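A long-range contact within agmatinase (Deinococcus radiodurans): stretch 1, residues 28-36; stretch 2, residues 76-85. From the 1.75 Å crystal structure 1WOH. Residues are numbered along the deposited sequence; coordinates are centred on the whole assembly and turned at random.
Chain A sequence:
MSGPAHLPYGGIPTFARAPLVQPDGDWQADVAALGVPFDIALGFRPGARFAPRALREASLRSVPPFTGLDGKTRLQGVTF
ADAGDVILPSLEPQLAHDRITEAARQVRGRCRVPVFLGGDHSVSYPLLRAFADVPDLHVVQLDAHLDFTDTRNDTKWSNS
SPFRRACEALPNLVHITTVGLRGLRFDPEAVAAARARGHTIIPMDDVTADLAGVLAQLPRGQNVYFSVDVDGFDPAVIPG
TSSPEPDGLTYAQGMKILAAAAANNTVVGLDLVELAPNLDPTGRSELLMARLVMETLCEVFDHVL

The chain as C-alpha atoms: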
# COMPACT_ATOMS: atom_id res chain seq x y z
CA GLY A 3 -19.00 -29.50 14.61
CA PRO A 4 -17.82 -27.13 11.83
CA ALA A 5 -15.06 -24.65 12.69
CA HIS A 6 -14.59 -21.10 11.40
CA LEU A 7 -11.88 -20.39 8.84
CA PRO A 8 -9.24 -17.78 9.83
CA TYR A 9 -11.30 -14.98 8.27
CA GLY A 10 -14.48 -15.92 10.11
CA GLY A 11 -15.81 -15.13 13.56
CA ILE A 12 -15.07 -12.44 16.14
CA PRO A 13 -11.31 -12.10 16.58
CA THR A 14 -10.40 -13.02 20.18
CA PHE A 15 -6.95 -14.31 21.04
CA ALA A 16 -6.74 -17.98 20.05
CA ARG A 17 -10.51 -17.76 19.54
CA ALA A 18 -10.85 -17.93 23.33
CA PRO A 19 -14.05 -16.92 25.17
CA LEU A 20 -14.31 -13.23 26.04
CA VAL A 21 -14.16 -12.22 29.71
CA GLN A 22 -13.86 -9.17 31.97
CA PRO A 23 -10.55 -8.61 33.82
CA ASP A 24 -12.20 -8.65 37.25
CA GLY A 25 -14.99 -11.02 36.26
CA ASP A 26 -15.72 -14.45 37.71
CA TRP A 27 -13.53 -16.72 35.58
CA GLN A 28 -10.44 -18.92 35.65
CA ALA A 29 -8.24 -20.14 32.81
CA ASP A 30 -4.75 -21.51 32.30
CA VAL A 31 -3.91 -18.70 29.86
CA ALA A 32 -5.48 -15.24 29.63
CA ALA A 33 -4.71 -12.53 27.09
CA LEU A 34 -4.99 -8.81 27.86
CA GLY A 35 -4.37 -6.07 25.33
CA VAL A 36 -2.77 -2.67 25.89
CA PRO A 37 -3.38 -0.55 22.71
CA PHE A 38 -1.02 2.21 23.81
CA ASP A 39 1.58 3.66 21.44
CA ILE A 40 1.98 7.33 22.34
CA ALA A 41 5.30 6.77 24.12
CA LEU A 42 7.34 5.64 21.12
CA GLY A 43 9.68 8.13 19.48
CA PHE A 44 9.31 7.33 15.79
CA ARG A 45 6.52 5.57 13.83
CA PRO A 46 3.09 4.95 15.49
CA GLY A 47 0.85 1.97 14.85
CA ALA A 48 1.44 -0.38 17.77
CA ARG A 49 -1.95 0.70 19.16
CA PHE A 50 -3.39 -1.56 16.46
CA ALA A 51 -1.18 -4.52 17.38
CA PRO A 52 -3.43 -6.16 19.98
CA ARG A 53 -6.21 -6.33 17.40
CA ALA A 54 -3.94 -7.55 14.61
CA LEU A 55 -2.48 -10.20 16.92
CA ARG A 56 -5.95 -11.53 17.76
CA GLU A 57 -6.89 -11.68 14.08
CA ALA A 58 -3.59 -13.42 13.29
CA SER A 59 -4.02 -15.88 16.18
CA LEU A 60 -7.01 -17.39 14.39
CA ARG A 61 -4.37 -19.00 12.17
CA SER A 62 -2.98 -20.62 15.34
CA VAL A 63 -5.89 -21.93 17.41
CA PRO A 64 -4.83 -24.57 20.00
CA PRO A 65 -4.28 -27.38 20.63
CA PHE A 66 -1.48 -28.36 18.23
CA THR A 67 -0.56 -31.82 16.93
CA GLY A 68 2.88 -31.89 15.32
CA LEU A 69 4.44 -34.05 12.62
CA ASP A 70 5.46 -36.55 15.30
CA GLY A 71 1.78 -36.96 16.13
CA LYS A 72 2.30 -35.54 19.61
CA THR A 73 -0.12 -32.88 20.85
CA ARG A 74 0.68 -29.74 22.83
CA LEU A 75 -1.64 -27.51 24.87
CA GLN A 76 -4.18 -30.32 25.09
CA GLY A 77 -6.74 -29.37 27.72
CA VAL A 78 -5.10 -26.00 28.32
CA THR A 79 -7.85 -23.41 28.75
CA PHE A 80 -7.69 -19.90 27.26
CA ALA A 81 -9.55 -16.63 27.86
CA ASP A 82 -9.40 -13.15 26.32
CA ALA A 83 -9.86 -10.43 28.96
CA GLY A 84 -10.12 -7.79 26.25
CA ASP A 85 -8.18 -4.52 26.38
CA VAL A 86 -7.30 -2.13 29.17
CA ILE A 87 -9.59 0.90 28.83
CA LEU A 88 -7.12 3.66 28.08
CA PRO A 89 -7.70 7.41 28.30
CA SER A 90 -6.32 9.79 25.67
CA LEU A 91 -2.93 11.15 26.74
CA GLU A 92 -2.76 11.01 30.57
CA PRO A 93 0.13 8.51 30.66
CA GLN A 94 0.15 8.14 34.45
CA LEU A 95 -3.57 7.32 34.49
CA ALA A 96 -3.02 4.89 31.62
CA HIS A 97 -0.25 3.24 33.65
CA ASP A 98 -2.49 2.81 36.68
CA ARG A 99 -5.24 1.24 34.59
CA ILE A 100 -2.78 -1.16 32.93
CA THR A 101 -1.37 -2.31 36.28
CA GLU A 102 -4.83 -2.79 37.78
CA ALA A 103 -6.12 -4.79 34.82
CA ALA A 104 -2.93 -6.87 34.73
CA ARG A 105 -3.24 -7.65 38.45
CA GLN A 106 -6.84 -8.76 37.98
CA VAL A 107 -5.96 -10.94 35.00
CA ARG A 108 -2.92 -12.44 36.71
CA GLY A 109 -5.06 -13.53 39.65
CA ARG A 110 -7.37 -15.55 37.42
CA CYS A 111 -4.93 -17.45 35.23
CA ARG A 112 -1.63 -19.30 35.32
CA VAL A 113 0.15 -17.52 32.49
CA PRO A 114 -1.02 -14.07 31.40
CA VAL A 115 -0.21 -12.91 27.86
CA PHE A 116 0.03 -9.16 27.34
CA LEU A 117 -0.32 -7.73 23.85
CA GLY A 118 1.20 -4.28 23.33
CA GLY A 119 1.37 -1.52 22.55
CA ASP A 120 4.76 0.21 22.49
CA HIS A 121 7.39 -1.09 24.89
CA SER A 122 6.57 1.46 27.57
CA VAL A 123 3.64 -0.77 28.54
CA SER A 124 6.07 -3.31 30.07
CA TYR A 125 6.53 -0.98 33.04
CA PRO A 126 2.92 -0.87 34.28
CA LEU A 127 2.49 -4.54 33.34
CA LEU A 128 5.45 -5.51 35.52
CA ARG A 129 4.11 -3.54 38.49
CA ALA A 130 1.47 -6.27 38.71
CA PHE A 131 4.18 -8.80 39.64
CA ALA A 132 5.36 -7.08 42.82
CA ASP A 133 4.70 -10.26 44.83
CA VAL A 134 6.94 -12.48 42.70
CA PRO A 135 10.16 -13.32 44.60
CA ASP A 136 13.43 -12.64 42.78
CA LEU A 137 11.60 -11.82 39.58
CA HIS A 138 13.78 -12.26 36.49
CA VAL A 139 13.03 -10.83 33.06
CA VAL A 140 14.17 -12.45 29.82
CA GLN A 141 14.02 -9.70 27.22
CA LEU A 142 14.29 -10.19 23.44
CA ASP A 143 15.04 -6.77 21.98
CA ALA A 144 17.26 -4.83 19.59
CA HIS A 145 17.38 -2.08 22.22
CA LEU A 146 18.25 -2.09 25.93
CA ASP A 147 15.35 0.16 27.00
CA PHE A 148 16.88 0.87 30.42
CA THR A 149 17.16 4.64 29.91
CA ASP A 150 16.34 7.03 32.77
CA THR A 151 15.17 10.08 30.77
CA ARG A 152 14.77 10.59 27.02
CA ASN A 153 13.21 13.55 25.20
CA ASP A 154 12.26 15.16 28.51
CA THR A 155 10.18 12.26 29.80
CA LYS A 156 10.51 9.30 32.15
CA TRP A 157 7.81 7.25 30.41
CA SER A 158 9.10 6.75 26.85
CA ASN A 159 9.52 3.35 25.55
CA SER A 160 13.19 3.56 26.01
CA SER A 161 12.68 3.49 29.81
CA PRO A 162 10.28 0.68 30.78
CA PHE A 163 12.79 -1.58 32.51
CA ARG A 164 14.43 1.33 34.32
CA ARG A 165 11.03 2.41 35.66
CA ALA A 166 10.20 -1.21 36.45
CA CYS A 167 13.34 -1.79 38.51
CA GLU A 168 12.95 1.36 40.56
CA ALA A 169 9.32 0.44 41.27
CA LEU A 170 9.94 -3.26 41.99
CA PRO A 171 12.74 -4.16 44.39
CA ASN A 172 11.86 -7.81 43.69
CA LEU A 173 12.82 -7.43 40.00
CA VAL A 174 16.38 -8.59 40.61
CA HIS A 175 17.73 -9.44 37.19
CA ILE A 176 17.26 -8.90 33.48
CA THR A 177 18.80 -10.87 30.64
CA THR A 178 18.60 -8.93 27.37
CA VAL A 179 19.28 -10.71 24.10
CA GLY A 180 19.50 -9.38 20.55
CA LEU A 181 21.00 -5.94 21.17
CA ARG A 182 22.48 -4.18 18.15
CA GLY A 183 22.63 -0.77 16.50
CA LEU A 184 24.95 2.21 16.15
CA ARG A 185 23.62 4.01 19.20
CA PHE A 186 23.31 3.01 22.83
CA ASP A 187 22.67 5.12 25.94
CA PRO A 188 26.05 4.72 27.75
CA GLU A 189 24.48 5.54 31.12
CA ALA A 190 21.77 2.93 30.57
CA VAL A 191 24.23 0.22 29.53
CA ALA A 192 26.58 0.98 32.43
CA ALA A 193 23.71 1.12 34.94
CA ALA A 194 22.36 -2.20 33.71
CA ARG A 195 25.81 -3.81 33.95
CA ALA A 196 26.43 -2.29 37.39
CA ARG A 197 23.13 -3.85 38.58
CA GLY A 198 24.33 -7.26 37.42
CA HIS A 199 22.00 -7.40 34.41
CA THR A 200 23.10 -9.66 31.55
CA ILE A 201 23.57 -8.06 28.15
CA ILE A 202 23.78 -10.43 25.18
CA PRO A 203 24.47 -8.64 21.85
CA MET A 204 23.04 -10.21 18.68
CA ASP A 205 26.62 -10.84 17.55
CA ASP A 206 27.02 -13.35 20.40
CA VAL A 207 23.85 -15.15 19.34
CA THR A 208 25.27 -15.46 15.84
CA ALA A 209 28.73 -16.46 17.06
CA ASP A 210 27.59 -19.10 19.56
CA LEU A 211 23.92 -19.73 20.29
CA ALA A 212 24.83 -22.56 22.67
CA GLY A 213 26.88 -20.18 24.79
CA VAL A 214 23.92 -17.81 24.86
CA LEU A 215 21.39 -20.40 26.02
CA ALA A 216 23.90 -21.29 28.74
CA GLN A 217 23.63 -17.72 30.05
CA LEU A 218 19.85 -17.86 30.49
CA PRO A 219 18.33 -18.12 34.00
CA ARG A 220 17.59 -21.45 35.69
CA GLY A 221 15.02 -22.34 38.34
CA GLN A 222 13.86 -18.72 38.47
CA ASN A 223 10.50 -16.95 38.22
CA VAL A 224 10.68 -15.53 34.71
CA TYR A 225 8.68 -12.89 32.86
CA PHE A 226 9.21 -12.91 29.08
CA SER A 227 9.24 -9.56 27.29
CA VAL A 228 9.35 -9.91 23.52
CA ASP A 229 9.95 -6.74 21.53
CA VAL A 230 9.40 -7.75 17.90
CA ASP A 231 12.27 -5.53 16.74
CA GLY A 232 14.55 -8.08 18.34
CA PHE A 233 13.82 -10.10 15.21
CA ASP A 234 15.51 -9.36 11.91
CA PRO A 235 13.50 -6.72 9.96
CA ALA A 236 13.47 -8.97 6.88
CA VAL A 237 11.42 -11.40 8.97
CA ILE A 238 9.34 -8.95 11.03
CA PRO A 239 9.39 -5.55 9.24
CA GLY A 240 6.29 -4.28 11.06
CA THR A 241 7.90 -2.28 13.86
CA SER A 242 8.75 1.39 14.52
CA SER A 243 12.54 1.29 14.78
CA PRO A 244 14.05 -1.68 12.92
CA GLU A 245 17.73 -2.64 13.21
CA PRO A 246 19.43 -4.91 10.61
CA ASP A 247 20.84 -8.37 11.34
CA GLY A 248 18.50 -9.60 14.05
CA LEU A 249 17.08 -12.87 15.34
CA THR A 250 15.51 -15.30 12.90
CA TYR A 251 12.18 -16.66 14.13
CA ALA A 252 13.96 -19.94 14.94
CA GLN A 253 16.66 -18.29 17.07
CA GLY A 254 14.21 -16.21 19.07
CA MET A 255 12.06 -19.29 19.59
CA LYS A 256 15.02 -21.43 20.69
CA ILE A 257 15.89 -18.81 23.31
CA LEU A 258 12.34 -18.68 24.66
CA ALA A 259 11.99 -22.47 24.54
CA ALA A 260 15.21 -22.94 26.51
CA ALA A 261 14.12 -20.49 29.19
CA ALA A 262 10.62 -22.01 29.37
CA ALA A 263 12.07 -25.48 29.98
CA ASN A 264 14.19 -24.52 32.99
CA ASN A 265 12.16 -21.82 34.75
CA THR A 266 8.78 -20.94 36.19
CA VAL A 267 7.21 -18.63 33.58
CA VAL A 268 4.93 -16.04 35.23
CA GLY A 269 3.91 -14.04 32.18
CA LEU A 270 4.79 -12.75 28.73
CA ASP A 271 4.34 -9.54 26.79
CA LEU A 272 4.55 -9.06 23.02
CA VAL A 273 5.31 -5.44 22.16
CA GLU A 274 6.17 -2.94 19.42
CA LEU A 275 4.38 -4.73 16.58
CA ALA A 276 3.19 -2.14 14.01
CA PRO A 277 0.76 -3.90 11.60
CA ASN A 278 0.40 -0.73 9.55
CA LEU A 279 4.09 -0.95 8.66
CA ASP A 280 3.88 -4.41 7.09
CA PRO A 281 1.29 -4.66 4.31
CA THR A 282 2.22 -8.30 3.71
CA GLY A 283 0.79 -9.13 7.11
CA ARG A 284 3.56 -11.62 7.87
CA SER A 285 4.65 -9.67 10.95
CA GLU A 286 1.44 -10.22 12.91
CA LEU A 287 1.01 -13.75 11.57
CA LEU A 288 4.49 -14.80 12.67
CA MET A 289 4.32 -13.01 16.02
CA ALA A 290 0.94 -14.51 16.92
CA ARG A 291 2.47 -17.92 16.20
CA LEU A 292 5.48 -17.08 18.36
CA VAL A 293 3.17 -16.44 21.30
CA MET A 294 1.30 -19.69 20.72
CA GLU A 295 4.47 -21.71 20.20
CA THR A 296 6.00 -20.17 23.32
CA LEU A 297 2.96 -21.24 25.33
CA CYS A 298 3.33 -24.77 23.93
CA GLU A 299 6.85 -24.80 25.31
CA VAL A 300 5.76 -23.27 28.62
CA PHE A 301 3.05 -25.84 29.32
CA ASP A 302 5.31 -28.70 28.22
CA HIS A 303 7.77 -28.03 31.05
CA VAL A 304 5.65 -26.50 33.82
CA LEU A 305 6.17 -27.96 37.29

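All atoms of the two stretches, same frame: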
# COMPACT_ATOMS: atom_id res chain seq x y z
N GLN A 28 -11.75 -18.33 35.41
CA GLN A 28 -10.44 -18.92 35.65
C GLN A 28 -10.01 -19.66 34.39
O GLN A 28 -10.81 -20.37 33.78
CB GLN A 28 -10.49 -19.89 36.83
CG GLN A 28 -10.64 -19.23 38.20
CD GLN A 28 -10.77 -20.23 39.33
OE1 GLN A 28 -9.92 -21.11 39.50
NE2 GLN A 28 -11.84 -20.11 40.11
N ALA A 29 -8.76 -19.47 34.00
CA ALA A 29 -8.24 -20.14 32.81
C ALA A 29 -6.74 -20.31 32.95
O ALA A 29 -6.09 -19.58 33.70
CB ALA A 29 -8.57 -19.34 31.57
N ASP A 30 -6.19 -21.28 32.23
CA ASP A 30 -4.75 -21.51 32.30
C ASP A 30 -4.00 -20.33 31.70
O ASP A 30 -2.99 -19.89 32.25
CB ASP A 30 -4.38 -22.79 31.55
CG ASP A 30 -4.98 -24.04 32.19
OD1 ASP A 30 -4.94 -24.13 33.43
OD2 ASP A 30 -5.47 -24.91 31.45
N VAL A 31 -4.51 -19.83 30.58
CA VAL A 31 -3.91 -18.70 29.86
C VAL A 31 -4.94 -17.61 29.61
O VAL A 31 -6.07 -17.90 29.20
CB VAL A 31 -3.37 -19.16 28.48
CG1 VAL A 31 -2.74 -17.98 27.73
CG2 VAL A 31 -2.36 -20.27 28.66
N ALA A 32 -4.57 -16.36 29.85
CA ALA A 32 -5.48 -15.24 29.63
C ALA A 32 -4.74 -14.11 28.93
O ALA A 32 -3.65 -13.71 29.35
CB ALA A 32 -6.05 -14.74 30.96
N ALA A 33 -5.32 -13.62 27.85
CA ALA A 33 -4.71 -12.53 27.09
C ALA A 33 -5.34 -11.20 27.49
O ALA A 33 -6.54 -11.13 27.76
CB ALA A 33 -4.92 -12.78 25.60
N LEU A 34 -4.52 -10.15 27.52
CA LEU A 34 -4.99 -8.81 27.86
C LEU A 34 -4.25 -7.87 26.93
O LEU A 34 -3.02 -7.93 26.83
CB LEU A 34 -4.67 -8.46 29.31
CG LEU A 34 -5.06 -7.02 29.71
CD1 LEU A 34 -6.56 -6.91 29.77
CD2 LEU A 34 -4.44 -6.66 31.04
N GLY A 35 -5.00 -7.00 26.25
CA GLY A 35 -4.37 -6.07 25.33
C GLY A 35 -4.17 -4.69 25.92
O GLY A 35 -4.94 -4.24 26.76
N VAL A 36 -3.11 -4.02 25.45
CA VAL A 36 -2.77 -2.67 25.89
C VAL A 36 -2.45 -1.87 24.63
O VAL A 36 -1.28 -1.71 24.27
CB VAL A 36 -1.55 -2.69 26.82
CG1 VAL A 36 -1.34 -1.30 27.42
CG2 VAL A 36 -1.73 -3.73 27.93
N GLN A 76 -2.94 -29.56 25.00
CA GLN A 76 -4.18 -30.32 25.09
C GLN A 76 -4.81 -30.07 26.46
O GLN A 76 -4.17 -30.27 27.50
CB GLN A 76 -3.90 -31.82 24.91
CG GLN A 76 -5.11 -32.70 25.13
CD GLN A 76 -6.22 -32.44 24.13
OE1 GLN A 76 -7.37 -32.84 24.33
NE2 GLN A 76 -5.88 -31.77 23.03
N GLY A 77 -6.06 -29.63 26.47
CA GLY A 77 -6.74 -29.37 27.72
C GLY A 77 -6.37 -28.05 28.39
O GLY A 77 -6.87 -27.74 29.47
N VAL A 78 -5.49 -27.28 27.76
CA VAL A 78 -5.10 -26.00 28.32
C VAL A 78 -6.17 -24.97 27.96
O VAL A 78 -6.44 -24.74 26.78
CB VAL A 78 -3.72 -25.54 27.79
CG1 VAL A 78 -3.34 -24.19 28.38
CG2 VAL A 78 -2.67 -26.58 28.14
N THR A 79 -6.78 -24.38 28.98
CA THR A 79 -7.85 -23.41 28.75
C THR A 79 -7.33 -21.99 28.51
O THR A 79 -6.35 -21.56 29.12
CB THR A 79 -8.84 -23.38 29.93
OG1 THR A 79 -8.17 -22.97 31.13
CG2 THR A 79 -9.43 -24.77 30.15
N PHE A 80 -8.03 -21.28 27.62
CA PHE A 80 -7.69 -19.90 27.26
C PHE A 80 -8.86 -18.94 27.50
O PHE A 80 -10.02 -19.35 27.52
CB PHE A 80 -7.32 -19.81 25.77
CG PHE A 80 -5.95 -20.31 25.44
CD1 PHE A 80 -5.65 -21.66 25.51
CD2 PHE A 80 -4.95 -19.41 25.07
CE1 PHE A 80 -4.36 -22.12 25.20
CE2 PHE A 80 -3.66 -19.86 24.76
CZ PHE A 80 -3.37 -21.21 24.83
N ALA A 81 -8.54 -17.67 27.67
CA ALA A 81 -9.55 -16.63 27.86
C ALA A 81 -8.98 -15.33 27.30
O ALA A 81 -7.77 -15.14 27.29
CB ALA A 81 -9.88 -16.48 29.34
N ASP A 82 -9.85 -14.44 26.83
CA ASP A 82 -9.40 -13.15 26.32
C ASP A 82 -10.08 -12.10 27.20
O ASP A 82 -11.29 -11.92 27.12
CB ASP A 82 -9.84 -12.96 24.86
CG ASP A 82 -9.25 -11.70 24.23
OD1 ASP A 82 -9.03 -10.73 24.98
OD2 ASP A 82 -9.01 -11.69 23.01
N ALA A 83 -9.30 -11.43 28.05
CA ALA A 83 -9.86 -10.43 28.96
C ALA A 83 -10.06 -9.07 28.29
O ALA A 83 -10.34 -8.08 28.96
CB ALA A 83 -8.97 -10.28 30.18
N GLY A 84 -9.93 -9.03 26.97
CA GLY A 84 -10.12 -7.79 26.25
C GLY A 84 -8.95 -6.84 26.40
O GLY A 84 -7.82 -7.27 26.63
N ASP A 85 -9.22 -5.54 26.27
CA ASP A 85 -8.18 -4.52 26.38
C ASP A 85 -8.36 -3.62 27.58
O ASP A 85 -9.49 -3.40 28.04
CB ASP A 85 -8.16 -3.60 25.15
CG ASP A 85 -7.73 -4.30 23.88
OD1 ASP A 85 -7.17 -5.42 23.94
OD2 ASP A 85 -7.95 -3.71 22.80

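The two stretches run side by side as neighbouring parallel strands, with their N-to-C directions 20° apart and their axes approaching to 4.6 Å. Val-31 pairs with Phe-80, Ala-32 with Ala-81 and Ala-33 with Asp-82, and a parallel ladder of hydrogen bonds follows from that register. Val-31 N donates to Thr-79 O at 2.9 Å, and Val-31 O accepts from Ala-81 N, also at 2.9 Å but with a bent, weak geometry. One step on, Ala-33 N reaches Ala-81 O at 2.9 Å, and Ala-33 O receives Ala-83 N at 2.8 Å. Val-31 and Ala-33 each thus bond to two residues of the second stretch, as parallel pairing requires. The alpha carbons add to the ladder: Phe-80 CA lies 3.2 Å from Val-31 O, and Ala-32 CA lies 3.3 Å from Ala-81 O, both as CA-H...O contacts.

After Ala-33 the register slips by one. A beta bulge in the second strand brings Gly-35 opposite Asp-85, and the ladder resumes with Gly-35 N to Gly-84 O at 2.9 Å, nearly straight at 171°. The extra residue is taken up where Ala-83 has phi/psi of -82/11 and Gly-84 has a positive phi, a conformation that favours glycine. Asp-82 braces this turn from within its own stretch, its OD1 accepting Gly-84 N at 2.8 Å. Gly-35 is small for a different reason: a beta carbon built there would fall 2.0 Å from Asp-85 OD1. Without one, the carboxylate can lie over the backbone, with Asp-85 OD1 3.2 Å from Gly-35 CA, while both of its oxygens find hydrogen bonds elsewhere in the structure.

At the other end, where the first stretch turns a corner at Asp-30, side chains take over the bonding. Asp-30 and Thr-79 form a reciprocal clasp: Asp-30 N donates to Thr-79 OG1 at 2.8 Å, and Thr-79 N donates to Asp-30 OD2 at 2.8 Å. The threonine hydroxyl adds a weak bond from Thr-79 OG1 to Asp-30 OD2 at 3.3 Å. Each side chain therefore caters to the other residue's backbone amide, a compact way to fasten the two backbones just beside the ladder. The aspartate also packs its methylene on Val-78, with Asp-30 CB 3.6 Å from Val-78 CG1.

Val-31 and Phe-80 share a face of the sheet, where Val-31 CB sits over the ring face, 3.9 Å from the centroid of the Phe-80 ring, and Val-31 CG1 comes within 3.6 Å of Phe-80 CE2. The valine's other methyl meets Val-78, Val-31 CG2 to Val-78 CG1 being 4.1 Å. Ala-32 and Ala-81 point to the opposite face; from before the corner, Ala-29 CB, whose CA-to-CB bond points toward the second stretch, meets Ala-81 CB at 3.9 Å. Leu-34 closes the set: its CA-to-CB bond points sideways, but the end of the side chain swings nearer, placing Leu-34 CD1 4.2 Å from Ala-83 CB and 3.4 Å from Gly-84 O, across the bulge.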